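Local coordinates for protein pumilio homolog 23 (Arabidopsis thaliana, PDB 5WZJ) that binds RNA sequence-specifically, recognising an 18S rRNA element through packed pumilio repeats, and probably regulates translation and mRNA stability, at residues L354-K359 and Y407-R412; I342-L347 and Q374-K379; D551-A554 and Q559-S562; K511-C516 and E522-E527; D78-F83 and K109-H114. All blocks are in the same frame, centred on the assembly; numbering follows the deposited sequence. Where two conformers were deposited one is given.

Interactions 4 and 5 are buried, built from leucine, isoleucine and cysteine side chains, with a phenylalanine in 4 and a serine in 5. Interactions 1 and 3 are partly buried, interaction 2 at the surface; in all three an aromatic ring takes the weight, meeting a helix end in 1, a lysine and a histidine in 2, and a second ring in 3. Interactions 3 and 4 touch where W560 packs on F513 and A525, centres 13 Å apart. Interactions 1 and 2 do not touch, but their helices 337-347 and 351-356 are consecutive, and helix 377-388 supplies part of 2 and packs on L355 of 1. Interaction 5 lies across the chain's centre from both, in the first repeats.

Interaction 1 of 5, residues L354-K359 and Y407-R412; sequences LLEQGK and YYFGCR. With nucleotides of chain B.
The ring of F409 lies against the last turn of helix 351-356 with backbone as well as side chains over its face: E356 N stands 4.2 Å above the ring plane, toward the rim. On the same face, L355 CB makes a CH-pi contact, 4.1 Å from the ring centroid and 26° off the normal. E356 comes across the ring roughly at a right angle and sets its CG against the CD1-CE1 side of F409, 3.6 Å from CD1, while its carboxylate turns to a salt bridge with K352. The ring's other face is backed by Y408 CD2. The first torsion of F409 (chi1 -83°) places CG beside the backbone N and brings the ring under L355 CB and E356 N. An alanine here is likely to leave L355 CB and E356 CG without aromatic cover and to open a gap between the two helices. Just beyond, a Schellman motif with G358 at C-prime ends helix 351-356: K359 N bonds L354 O at 2.9 Å, with a weak bond from G358 N to L355 O. The turn leads to the RNA, where K359 C is 3.3 Å from O4 of U6 of chain B and K359 CD is 3.6 Å from its N3. Helix 351-356 meets helix 405-410 through F409, and L355 also rests on L384, A387 and V388 of helix 377-388.

Interaction 2 of 5, residues I342-L347 and Q374-K379; sequences IMWEEL and QSHENK
W344 meets both K379 and H376: K379 lies over a face of the indole, and H376 approaches obliquely. The CG of W344 lies anti to the backbone N (chi1 -171°), swinging the ring across to the start of helix 377-388. K379 runs extended over the indole and bends only at its last torsion: CB is 3.6 Å from W344 NE1, and CD makes a CH-pi contact 4.0 Å from the centroid of the six-membered ring, 14° off the normal. W344 belongs to the sixth pumilio repeat, and the contact ties its helix 337-347 to helix 377-388, three helices further along this all-helical repeat protein. H376, the N-cap residue with positive phi, meets the indole near its attachment, CD2 3.7 Å from W344 CG and the planes at 51°. A hydrogen bond between S375 OG and H376 ND1, 2.7 Å long, helps fix its rotation. A serine in place of W344 would probably leave the K379 methylenes without a surface to lie on and H376 CD2 without its packing partner.

Interaction 3 of 5, residues D551-A554 and Q559-S562; sequences DGYA and QWKS
Next to W560, which packs against Y553 across the contact, Q559 O receives the hydroxyl of S562 one turn on, with OG to O at 3.1 Å; the donor comes steeply, at a C=O...donor angle of 110°, and OG has a weak second bond to D558 O. The contact itself is aromatic. Y553 CB sits squarely over the five-membered ring of W560, 3.5 Å from its centroid and 6° off the normal. From there the phenol, its CG anti to the backbone N, leans along the indole, presenting its edge to the face of the six-membered ring in an edge-to-face pair with planes at 64°. Y553 CD1 is the leading atom, 3.6 Å from W560 CE3. The indole also presses on the helix backbone, W560 CD1 lying 3.4 Å from Y553 N, and G552 O lies 3.9 Å from W560 CB. W560 NE1 donates to L548 O, which helps fix the rotation of the indole, and Y553 OH makes a weak bond to E522. Y553 and W560 both rest on helix 518-530, through L529 and A525. The pair fills the corner between two short consecutive helices, 550-555 and 557-565, that turn sharply against each other; they are the last modelled helices and pack on helix 518-530 at the C-terminal end of the pumilio array.

Interaction 4 of 5, residues K511-C516 and E522-E527; sequences KCFDAC and EAIASE
The apolar contacts all converge on I524, which reaches from helix 518-530 toward the end of helix 503-514. Its CD1 does most of the touching, nosing against the backbone at F513 CA (3.8 Å), with C516 SG at 4.1 Å and C512 CB at 4.3 Å. The other branch, CG2, lies at the edge of the F513 ring near its plane, 4.0 Å from CD2. This division follows from the first torsion (chi1 -69°): CG1 stands anti to the carbonyl carbon and carries CD1 forward, while CG2 takes the place anti to the backbone N and turns to the ring. F513, with CG anti to its own N (chi1 -172°), crosses I524 obliquely, and W560 and Q564 of helix 557-565 touch it from outside. Backbone hydrogen bonds order the helix end that receives I524: A515 N to K511 O at 3.2 Å and C516 N to F513 O at 3.1 Å. Charged and polar bonds lie around this apolar centre. R521 donates to D514 O, D514 pairs with K547, and the E527 carboxylate accepts the backbone N atoms of F496 and G494. K511 makes a salt bridge to E473 and also donates through NZ to O6 of a guanine base of the bound RNA. The contact is thus the core of a helical hairpin in the eighth pumilio repeat, with one of its helices meeting RNA, as PUF repeats do.

Interaction 5 of 5, residues D78-F83 and K109-H114; sequences DQLCSF and KSLATH
Where L80 faces L111, helices 77-87 and 100-112 bring their CA atoms to 7.5 Å. At 109-114, S110 O accepts both T113 N and T113 OG1, the latter at 2.6 Å, and H114 N bonds L111 O. Among the side chains L80 leads, its CG anti to the backbone N (chi1 170°), and one methyl, CD2, probes the partner helix. It comes within 3.4 Å of L111 N, 3.5 Å of S110 OG and 3.8 Å of L111 CD2. L111 bends its end toward helix 77-87, its chi1 of -93° well off a staggered value, and CD2 also meets C81 SG at 4.2 Å. The buried hydroxyl S110 OG is satisfied by L72 O of helix 64-74, so the polar group beside the L80 methyls has a partner. L111 leans further on L128 and L158. The contact stacks the first pumilio repeat on the second, the step by which such repeats build a right-handed superhelix.

Interaction 1 of 5, residues L354-K359 and Y407-R412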
# COMPACT_ATOMS: atom_id res chain seq x y z
N LEU A 354 -2.67 -5.03 -23.54
CA LEU A 354 -2.77 -4.75 -22.11
C LEU A 354 -3.09 -3.29 -21.86
O LEU A 354 -3.95 -2.96 -21.04
CB LEU A 354 -1.48 -5.17 -21.41
CG LEU A 354 -1.21 -6.68 -21.35
CD1 LEU A 354 0.19 -6.97 -20.80
CD2 LEU A 354 -2.25 -7.39 -20.50
N LEU A 355 -2.42 -2.38 -22.58
CA LEU A 355 -2.70 -0.95 -22.40
C LEU A 355 -4.11 -0.60 -22.88
O LEU A 355 -4.81 0.18 -22.23
CB LEU A 355 -1.66 -0.11 -23.12
CG LEU A 355 -0.23 -0.21 -22.60
CD1 LEU A 355 0.71 0.53 -23.54
CD2 LEU A 355 -0.12 0.36 -21.19
N GLU A 356 -4.53 -1.18 -24.01
CA GLU A 356 -5.88 -0.92 -24.53
C GLU A 356 -6.95 -1.36 -23.53
O GLU A 356 -7.97 -0.68 -23.37
CB GLU A 356 -6.08 -1.65 -25.86
CG GLU A 356 -5.35 -1.04 -27.04
CD GLU A 356 -5.40 -1.91 -28.28
OE1 GLU A 356 -5.87 -3.07 -28.20
OE2 GLU A 356 -4.95 -1.45 -29.35
N GLN A 357 -6.74 -2.49 -22.85
CA GLN A 357 -7.76 -3.06 -21.98
C GLN A 357 -7.64 -2.60 -20.52
O GLN A 357 -8.27 -3.21 -19.65
CB GLN A 357 -7.70 -4.58 -22.06
CG GLN A 357 -7.88 -5.11 -23.49
CD GLN A 357 -7.79 -6.61 -23.56
OE1 GLN A 357 -8.14 -7.31 -22.60
NE2 GLN A 357 -7.31 -7.11 -24.67
N GLY A 358 -6.87 -1.56 -20.24
CA GLY A 358 -6.82 -1.01 -18.90
C GLY A 358 -6.02 -1.84 -17.91
O GLY A 358 -6.37 -1.90 -16.73
N LYS A 359 -4.93 -2.46 -18.37
CA LYS A 359 -4.10 -3.35 -17.57
C LYS A 359 -2.66 -2.84 -17.53
O LYS A 359 -1.71 -3.61 -17.52
CB LYS A 359 -4.17 -4.77 -18.13
CG LYS A 359 -5.59 -5.37 -18.16
CD LYS A 359 -6.21 -5.42 -16.76
CE LYS A 359 -7.61 -6.06 -16.76
NZ LYS A 359 -8.56 -5.31 -17.64
N TYR A 407 -6.66 8.84 -21.97
CA TYR A 407 -7.21 9.70 -23.02
C TYR A 407 -6.74 9.26 -24.40
O TYR A 407 -7.52 9.25 -25.36
CB TYR A 407 -6.84 11.17 -22.78
CG TYR A 407 -7.54 11.79 -21.59
CD1 TYR A 407 -6.97 11.75 -20.33
CD2 TYR A 407 -8.77 12.43 -21.74
CE1 TYR A 407 -7.60 12.32 -19.24
CE2 TYR A 407 -9.41 13.00 -20.65
CZ TYR A 407 -8.82 12.94 -19.40
OH TYR A 407 -9.45 13.50 -18.31
N TYR A 408 -5.46 8.91 -24.53
CA TYR A 408 -4.97 8.50 -25.84
C TYR A 408 -5.60 7.19 -26.29
O TYR A 408 -6.02 7.05 -27.44
CB TYR A 408 -3.44 8.39 -25.85
CG TYR A 408 -2.96 7.70 -27.09
CD1 TYR A 408 -2.99 8.34 -28.32
CD2 TYR A 408 -2.52 6.38 -27.05
CE1 TYR A 408 -2.58 7.70 -29.48
CE2 TYR A 408 -2.10 5.72 -28.20
CZ TYR A 408 -2.13 6.39 -29.41
OH TYR A 408 -1.72 5.73 -30.56
N PHE A 409 -5.66 6.19 -25.41
CA PHE A 409 -6.21 4.92 -25.85
C PHE A 409 -7.73 4.95 -25.95
O PHE A 409 -8.31 4.13 -26.66
CB PHE A 409 -5.75 3.77 -24.95
CG PHE A 409 -4.38 3.24 -25.32
CD1 PHE A 409 -4.24 2.31 -26.33
CD2 PHE A 409 -3.24 3.70 -24.67
CE1 PHE A 409 -2.99 1.83 -26.69
CE2 PHE A 409 -1.99 3.21 -25.01
CZ PHE A 409 -1.86 2.28 -26.03
N GLY A 410 -8.38 5.90 -25.28
CA GLY A 410 -9.81 6.02 -25.40
C GLY A 410 -10.31 6.99 -26.45
O GLY A 410 -11.53 7.18 -26.56
N CYS A 411 -9.44 7.62 -27.23
CA CYS A 411 -9.90 8.71 -28.07
C CYS A 411 -10.51 8.20 -29.37
O CYS A 411 -10.32 7.04 -29.77
CB CYS A 411 -8.76 9.68 -28.40
SG CYS A 411 -7.62 9.07 -29.65
N ARG A 412 -11.25 9.09 -30.04
CA ARG A 412 -11.94 8.73 -31.28
C ARG A 412 -10.95 8.39 -32.38
O ARG A 412 -11.07 7.33 -33.02
CB ARG A 412 -12.85 9.88 -31.72
P U B 6 -7.04 2.85 -12.60
OP1 U B 6 -6.72 2.94 -14.05
OP2 U B 6 -7.34 4.08 -11.84
O5' U B 6 -8.25 1.84 -12.38
C5' U B 6 -9.31 1.70 -13.31
C4' U B 6 -9.83 0.29 -13.30
O4' U B 6 -8.88 -0.57 -13.98
C3' U B 6 -10.02 -0.31 -11.90
O3' U B 6 -11.16 -1.17 -11.88
C2' U B 6 -8.75 -1.13 -11.69
O2' U B 6 -8.88 -2.21 -10.79
C1' U B 6 -8.46 -1.62 -13.11
N1 U B 6 -7.05 -1.91 -13.40
C2 U B 6 -6.68 -3.23 -13.58
O2 U B 6 -7.47 -4.16 -13.48
N3 U B 6 -5.35 -3.44 -13.86
C4 U B 6 -4.37 -2.47 -14.00
O4 U B 6 -3.21 -2.80 -14.26
C5 U B 6 -4.83 -1.12 -13.81
C6 U B 6 -6.12 -0.89 -13.52

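Interaction 2 of 5, residues I342-L347 and Q374-K379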
# COMPACT_ATOMS: atom_id res chain seq x y z
N ILE A 342 10.74 -15.88 -19.75
CA ILE A 342 9.42 -16.48 -19.95
C ILE A 342 8.34 -15.41 -19.87
O ILE A 342 7.42 -15.37 -20.69
CB ILE A 342 9.19 -17.62 -18.94
CG1 ILE A 342 10.05 -18.82 -19.32
CG2 ILE A 342 7.73 -18.00 -18.89
CD1 ILE A 342 10.29 -19.79 -18.19
N MET A 343 8.46 -14.50 -18.90
CA MET A 343 7.44 -13.46 -18.78
C MET A 343 7.47 -12.53 -19.99
O MET A 343 6.41 -12.10 -20.48
CB MET A 343 7.64 -12.67 -17.49
CG MET A 343 7.43 -13.52 -16.22
SD MET A 343 7.51 -12.53 -14.73
CE MET A 343 9.16 -11.84 -14.86
N TRP A 344 8.65 -12.21 -20.51
CA TRP A 344 8.72 -11.31 -21.65
C TRP A 344 8.10 -11.95 -22.89
O TRP A 344 7.36 -11.30 -23.63
CB TRP A 344 10.16 -10.89 -21.92
CG TRP A 344 10.29 -9.81 -22.95
CD1 TRP A 344 10.13 -8.47 -22.75
CD2 TRP A 344 10.61 -9.99 -24.32
NE1 TRP A 344 10.32 -7.79 -23.94
CE2 TRP A 344 10.62 -8.71 -24.92
CE3 TRP A 344 10.88 -11.10 -25.12
CZ2 TRP A 344 10.89 -8.51 -26.27
CZ3 TRP A 344 11.15 -10.91 -26.45
CH2 TRP A 344 11.15 -9.63 -27.02
N GLU A 345 8.36 -13.24 -23.11
CA GLU A 345 7.81 -13.92 -24.28
C GLU A 345 6.28 -13.97 -24.24
O GLU A 345 5.62 -13.79 -25.27
CB GLU A 345 8.38 -15.32 -24.40
CG GLU A 345 9.84 -15.36 -24.84
CD GLU A 345 10.44 -16.76 -24.74
OE1 GLU A 345 9.68 -17.74 -24.60
OE2 GLU A 345 11.69 -16.87 -24.77
N GLU A 346 5.70 -14.22 -23.06
CA GLU A 346 4.25 -14.38 -23.01
C GLU A 346 3.52 -13.04 -23.08
O GLU A 346 2.39 -12.99 -23.57
CB GLU A 346 3.83 -15.14 -21.74
CG GLU A 346 4.33 -16.59 -21.63
CD GLU A 346 3.58 -17.40 -20.56
OE1 GLU A 346 2.35 -17.20 -20.41
OE2 GLU A 346 4.20 -18.23 -19.85
N LEU A 347 4.13 -11.97 -22.59
CA LEU A 347 3.43 -10.70 -22.36
C LEU A 347 3.88 -9.54 -23.24
O LEU A 347 3.05 -8.70 -23.60
CB LEU A 347 3.58 -10.28 -20.89
CG LEU A 347 2.96 -11.21 -19.85
CD1 LEU A 347 3.38 -10.79 -18.45
CD2 LEU A 347 1.45 -11.23 -20.00
N GLN A 374 17.97 -6.88 -14.00
CA GLN A 374 18.97 -6.52 -15.00
C GLN A 374 18.89 -7.46 -16.21
O GLN A 374 19.88 -8.07 -16.62
CB GLN A 374 20.37 -6.51 -14.39
CG GLN A 374 20.55 -5.45 -13.31
CD GLN A 374 21.73 -5.75 -12.40
OE1 GLN A 374 22.60 -6.56 -12.73
NE2 GLN A 374 21.76 -5.12 -11.23
N SER A 375 17.70 -7.55 -16.79
CA SER A 375 17.48 -8.45 -17.91
C SER A 375 16.33 -7.91 -18.76
O SER A 375 15.32 -7.46 -18.22
CB SER A 375 17.17 -9.87 -17.40
OG SER A 375 16.88 -10.75 -18.47
N HIS A 376 16.49 -7.97 -20.08
CA HIS A 376 15.46 -7.53 -21.03
C HIS A 376 15.11 -6.05 -20.86
O HIS A 376 14.01 -5.63 -21.24
CB HIS A 376 14.18 -8.37 -20.92
CG HIS A 376 14.37 -9.81 -21.27
ND1 HIS A 376 15.20 -10.65 -20.56
CD2 HIS A 376 13.83 -10.57 -22.26
CE1 HIS A 376 15.17 -11.86 -21.09
NE2 HIS A 376 14.34 -11.84 -22.12
N GLU A 377 16.01 -5.26 -20.27
CA GLU A 377 15.72 -3.85 -20.03
C GLU A 377 15.40 -3.13 -21.34
O GLU A 377 14.35 -2.49 -21.48
CB GLU A 377 16.90 -3.18 -19.33
CG GLU A 377 17.33 -3.82 -18.04
CD GLU A 377 18.64 -4.56 -18.19
OE1 GLU A 377 18.77 -5.38 -19.13
OE2 GLU A 377 19.55 -4.31 -17.37
N ASN A 378 16.32 -3.21 -22.30
CA ASN A 378 16.10 -2.53 -23.57
C ASN A 378 14.88 -3.09 -24.29
O ASN A 378 14.09 -2.34 -24.86
CB ASN A 378 17.35 -2.64 -24.45
CG ASN A 378 17.34 -1.65 -25.60
OD1 ASN A 378 17.36 -0.44 -25.39
ND2 ASN A 378 17.31 -2.17 -26.82
N LYS A 379 14.71 -4.42 -24.24
CA LYS A 379 13.54 -5.02 -24.89
C LYS A 379 12.23 -4.52 -24.29
O LYS A 379 11.25 -4.32 -25.01
CB LYS A 379 13.63 -6.55 -24.79
CG LYS A 379 14.55 -7.20 -25.82
CD LYS A 379 14.73 -8.68 -25.49
CE LYS A 379 15.81 -9.33 -26.34
NZ LYS A 379 15.29 -9.72 -27.67

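Interaction 3 of 5, residues D551-A554 and Q559-S562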
# COMPACT_ATOMS: atom_id res chain seq x y z
N ASP A 551 15.27 35.52 0.59
CA ASP A 551 15.50 36.79 1.27
C ASP A 551 16.92 37.30 1.04
O ASP A 551 17.12 38.50 0.81
CB ASP A 551 15.23 36.64 2.78
CG ASP A 551 13.75 36.47 3.10
OD1 ASP A 551 12.91 36.89 2.28
OD2 ASP A 551 13.45 35.94 4.18
N GLY A 552 17.91 36.41 1.10
CA GLY A 552 19.29 36.83 0.87
C GLY A 552 19.54 37.27 -0.56
O GLY A 552 20.34 38.19 -0.80
N TYR A 553 18.87 36.63 -1.52
CA TYR A 553 18.96 37.08 -2.91
C TYR A 553 18.40 38.49 -3.08
O TYR A 553 18.98 39.31 -3.80
CB TYR A 553 18.22 36.10 -3.84
CG TYR A 553 18.15 36.60 -5.26
CD1 TYR A 553 19.30 36.70 -6.03
CD2 TYR A 553 16.95 37.02 -5.81
CE1 TYR A 553 19.25 37.18 -7.33
CE2 TYR A 553 16.88 37.50 -7.11
CZ TYR A 553 18.03 37.58 -7.86
OH TYR A 553 17.98 38.07 -9.15
N ALA A 554 17.28 38.79 -2.42
CA ALA A 554 16.69 40.12 -2.54
C ALA A 554 17.58 41.18 -1.89
O ALA A 554 17.77 42.27 -2.45
CB ALA A 554 15.30 40.14 -1.91
N GLN A 559 26.26 38.53 -2.57
CA GLN A 559 26.68 37.47 -1.66
C GLN A 559 25.89 36.19 -1.92
O GLN A 559 26.45 35.08 -1.86
CB GLN A 559 26.52 37.95 -0.21
CG GLN A 559 27.43 39.15 0.14
CD GLN A 559 27.32 39.60 1.59
OE1 GLN A 559 26.58 39.02 2.38
NE2 GLN A 559 28.06 40.64 1.95
N TRP A 560 24.60 36.31 -2.24
CA TRP A 560 23.81 35.14 -2.60
C TRP A 560 24.42 34.40 -3.78
O TRP A 560 24.57 33.18 -3.75
CB TRP A 560 22.37 35.57 -2.92
CG TRP A 560 21.42 34.43 -3.23
CD1 TRP A 560 20.62 33.78 -2.35
CD2 TRP A 560 21.16 33.83 -4.52
NE1 TRP A 560 19.88 32.81 -2.99
CE2 TRP A 560 20.20 32.82 -4.33
CE3 TRP A 560 21.66 34.04 -5.81
CZ2 TRP A 560 19.71 32.03 -5.38
CZ3 TRP A 560 21.18 33.25 -6.85
CH2 TRP A 560 20.21 32.26 -6.63
N LYS A 561 24.82 35.15 -4.81
CA LYS A 561 25.38 34.53 -6.02
C LYS A 561 26.70 33.83 -5.74
O LYS A 561 26.93 32.72 -6.22
CB LYS A 561 25.55 35.58 -7.12
CG LYS A 561 24.26 36.00 -7.82
CD LYS A 561 24.36 37.40 -8.43
CE LYS A 561 25.24 37.43 -9.67
NZ LYS A 561 25.38 38.83 -10.21
N SER A 562 27.59 34.46 -4.97
CA SER A 562 28.88 33.81 -4.71
C SER A 562 28.72 32.58 -3.83
O SER A 562 29.48 31.62 -3.98
CB SER A 562 29.86 34.80 -4.08
OG SER A 562 29.35 35.33 -2.88

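Interaction 4 of 5, residues K511-C516 and E522-E527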
# COMPACT_ATOMS: atom_id res chain seq x y z
N LYS A 511 14.07 20.93 -7.32
CA LYS A 511 14.94 20.00 -8.02
C LYS A 511 15.47 20.61 -9.31
O LYS A 511 16.60 20.30 -9.72
CB LYS A 511 14.20 18.68 -8.25
CG LYS A 511 13.73 18.10 -6.92
CD LYS A 511 13.22 16.69 -6.99
CE LYS A 511 12.74 16.22 -5.61
NZ LYS A 511 12.13 14.86 -5.65
N CYS A 512 14.70 21.49 -9.95
CA CYS A 512 15.26 22.30 -11.03
C CYS A 512 16.39 23.17 -10.52
O CYS A 512 17.48 23.20 -11.10
CB CYS A 512 14.18 23.17 -11.67
SG CYS A 512 12.99 22.26 -12.68
N PHE A 513 16.13 23.90 -9.43
CA PHE A 513 17.15 24.78 -8.86
C PHE A 513 18.44 24.02 -8.58
O PHE A 513 19.53 24.46 -8.96
CB PHE A 513 16.61 25.43 -7.58
CG PHE A 513 17.49 26.50 -7.01
CD1 PHE A 513 18.52 26.18 -6.13
CD2 PHE A 513 17.29 27.83 -7.35
CE1 PHE A 513 19.33 27.17 -5.60
CE2 PHE A 513 18.10 28.83 -6.82
CZ PHE A 513 19.13 28.49 -5.94
N ASP A 514 18.32 22.84 -7.96
CA ASP A 514 19.51 22.06 -7.63
C ASP A 514 20.28 21.63 -8.87
O ASP A 514 21.51 21.51 -8.82
CB ASP A 514 19.11 20.82 -6.81
CG ASP A 514 18.83 21.16 -5.35
OD1 ASP A 514 19.17 22.29 -4.92
OD2 ASP A 514 18.29 20.30 -4.64
N ALA A 515 19.60 21.41 -9.99
CA ALA A 515 20.26 20.94 -11.20
C ALA A 515 20.78 22.08 -12.09
O ALA A 515 21.33 21.79 -13.17
CB ALA A 515 19.30 20.05 -12.00
N CYS A 516 20.66 23.33 -11.67
CA CYS A 516 20.97 24.49 -12.49
C CYS A 516 22.33 25.09 -12.19
O CYS A 516 22.87 24.97 -11.08
CB CYS A 516 19.93 25.60 -12.28
SG CYS A 516 18.48 25.33 -13.19
N GLU A 522 19.63 32.02 -10.53
CA GLU A 522 19.22 33.40 -10.36
C GLU A 522 17.87 33.68 -11.00
O GLU A 522 17.03 34.38 -10.42
CB GLU A 522 20.29 34.33 -10.93
CG GLU A 522 19.98 35.78 -10.68
CD GLU A 522 21.16 36.69 -10.92
OE1 GLU A 522 22.22 36.20 -11.37
OE2 GLU A 522 21.01 37.90 -10.64
N ALA A 523 17.63 33.13 -12.20
CA ALA A 523 16.33 33.32 -12.84
C ALA A 523 15.20 32.72 -12.00
O ALA A 523 14.16 33.35 -11.80
CB ALA A 523 16.34 32.70 -14.24
N ILE A 524 15.40 31.51 -11.47
CA ILE A 524 14.39 30.90 -10.60
C ILE A 524 14.19 31.74 -9.35
O ILE A 524 13.05 31.97 -8.91
CB ILE A 524 14.79 29.46 -10.24
CG1 ILE A 524 14.71 28.53 -11.46
CG2 ILE A 524 13.89 28.93 -9.10
CD1 ILE A 524 15.44 27.21 -11.24
N ALA A 525 15.29 32.18 -8.73
CA ALA A 525 15.18 32.97 -7.50
C ALA A 525 14.44 34.27 -7.76
O ALA A 525 13.61 34.70 -6.94
CB ALA A 525 16.57 33.24 -6.93
N SER A 526 14.71 34.89 -8.91
CA SER A 526 14.02 36.11 -9.29
C SER A 526 12.52 35.88 -9.44
O SER A 526 11.70 36.74 -9.07
CB SER A 526 14.64 36.64 -10.58
OG SER A 526 14.04 37.85 -11.00
N GLU A 527 12.13 34.73 -10.00
CA GLU A 527 10.70 34.46 -10.18
C GLU A 527 10.00 34.21 -8.85
O GLU A 527 8.87 34.67 -8.65
CB GLU A 527 10.51 33.28 -11.13
CG GLU A 527 10.90 33.61 -12.57
CD GLU A 527 10.57 32.50 -13.55
OE1 GLU A 527 11.37 32.27 -14.49
OE2 GLU A 527 9.52 31.85 -13.40

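Interaction 5 of 5, residues D78-F83 and K109-H114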
# COMPACT_ATOMS: atom_id res chain seq x y z
N ASP A 78 -4.89 -5.01 34.73
CA ASP A 78 -5.46 -6.12 35.49
C ASP A 78 -6.96 -6.25 35.25
O ASP A 78 -7.47 -7.36 35.08
CB ASP A 78 -5.19 -5.93 36.99
CG ASP A 78 -3.75 -6.24 37.37
OD1 ASP A 78 -3.05 -6.89 36.57
OD2 ASP A 78 -3.34 -5.84 38.48
N GLN A 79 -7.67 -5.12 35.23
CA GLN A 79 -9.12 -5.17 35.05
C GLN A 79 -9.47 -5.57 33.63
O GLN A 79 -10.44 -6.30 33.40
CB GLN A 79 -9.74 -3.81 35.41
CG GLN A 79 -9.73 -3.49 36.92
CD GLN A 79 -8.32 -3.47 37.52
OE1 GLN A 79 -7.41 -2.81 37.01
NE2 GLN A 79 -8.13 -4.22 38.60
N LEU A 80 -8.68 -5.10 32.66
CA LEU A 80 -8.86 -5.51 31.27
C LEU A 80 -8.72 -7.02 31.13
O LEU A 80 -9.58 -7.68 30.54
CB LEU A 80 -7.84 -4.79 30.39
CG LEU A 80 -7.77 -5.33 28.95
CD1 LEU A 80 -9.07 -5.06 28.18
CD2 LEU A 80 -6.59 -4.72 28.24
N CYS A 81 -7.63 -7.59 31.68
CA CYS A 81 -7.41 -9.03 31.57
C CYS A 81 -8.50 -9.81 32.28
O CYS A 81 -8.90 -10.89 31.81
CB CYS A 81 -6.03 -9.39 32.13
SG CYS A 81 -4.72 -8.71 31.12
N SER A 82 -9.00 -9.30 33.40
CA SER A 82 -10.11 -9.96 34.08
C SER A 82 -11.36 -9.95 33.21
O SER A 82 -12.10 -10.95 33.17
CB SER A 82 -10.37 -9.28 35.42
OG SER A 82 -9.21 -9.29 36.23
N PHE A 83 -11.62 -8.85 32.50
CA PHE A 83 -12.77 -8.81 31.61
C PHE A 83 -12.62 -9.83 30.49
O PHE A 83 -13.55 -10.57 30.16
CB PHE A 83 -12.97 -7.42 31.01
CG PHE A 83 -14.02 -7.40 29.93
CD1 PHE A 83 -15.35 -7.27 30.27
CD2 PHE A 83 -13.67 -7.59 28.59
CE1 PHE A 83 -16.32 -7.28 29.29
CE2 PHE A 83 -14.65 -7.60 27.62
CZ PHE A 83 -15.97 -7.45 27.97
N LYS A 109 -7.18 -3.46 21.32
CA LYS A 109 -6.43 -2.21 21.27
C LYS A 109 -5.90 -1.84 22.64
O LYS A 109 -4.78 -1.34 22.77
CB LYS A 109 -7.31 -1.07 20.75
CG LYS A 109 -7.72 -1.16 19.31
CD LYS A 109 -8.55 0.07 18.94
CE LYS A 109 -9.03 0.03 17.51
NZ LYS A 109 -9.94 1.19 17.23
N SER A 110 -6.72 -2.04 23.67
CA SER A 110 -6.33 -1.74 25.04
C SER A 110 -5.18 -2.63 25.51
O SER A 110 -4.24 -2.16 26.16
CB SER A 110 -7.55 -1.89 25.95
OG SER A 110 -7.30 -1.47 27.29
N LEU A 111 -5.24 -3.94 25.21
CA LEU A 111 -4.10 -4.82 25.47
C LEU A 111 -2.86 -4.32 24.76
O LEU A 111 -1.76 -4.33 25.33
CB LEU A 111 -4.39 -6.24 24.99
CG LEU A 111 -4.97 -7.33 25.86
CD1 LEU A 111 -4.98 -8.63 25.03
CD2 LEU A 111 -4.15 -7.48 27.13
N ALA A 112 -3.01 -3.91 23.50
CA ALA A 112 -1.88 -3.46 22.71
C ALA A 112 -1.18 -2.26 23.32
O ALA A 112 0.01 -2.05 23.06
CB ALA A 112 -2.35 -3.12 21.29
N THR A 113 -1.88 -1.43 24.11
CA THR A 113 -1.21 -0.29 24.73
C THR A 113 -0.18 -0.71 25.78
O THR A 113 0.64 0.12 26.17
CB THR A 113 -2.22 0.70 25.39
OG1 THR A 113 -2.86 0.07 26.50
CG2 THR A 113 -3.30 1.19 24.40
N HIS A 114 -0.21 -1.96 26.23
CA HIS A 114 0.73 -2.44 27.24
C HIS A 114 1.90 -3.24 26.67
O HIS A 114 2.76 -3.69 27.43
CB HIS A 114 -0.02 -3.29 28.27
CG HIS A 114 -1.11 -2.54 28.97
ND1 HIS A 114 -0.88 -1.71 30.04
CD2 HIS A 114 -2.45 -2.48 28.73
CE1 HIS A 114 -2.02 -1.18 30.44
NE2 HIS A 114 -2.99 -1.63 29.66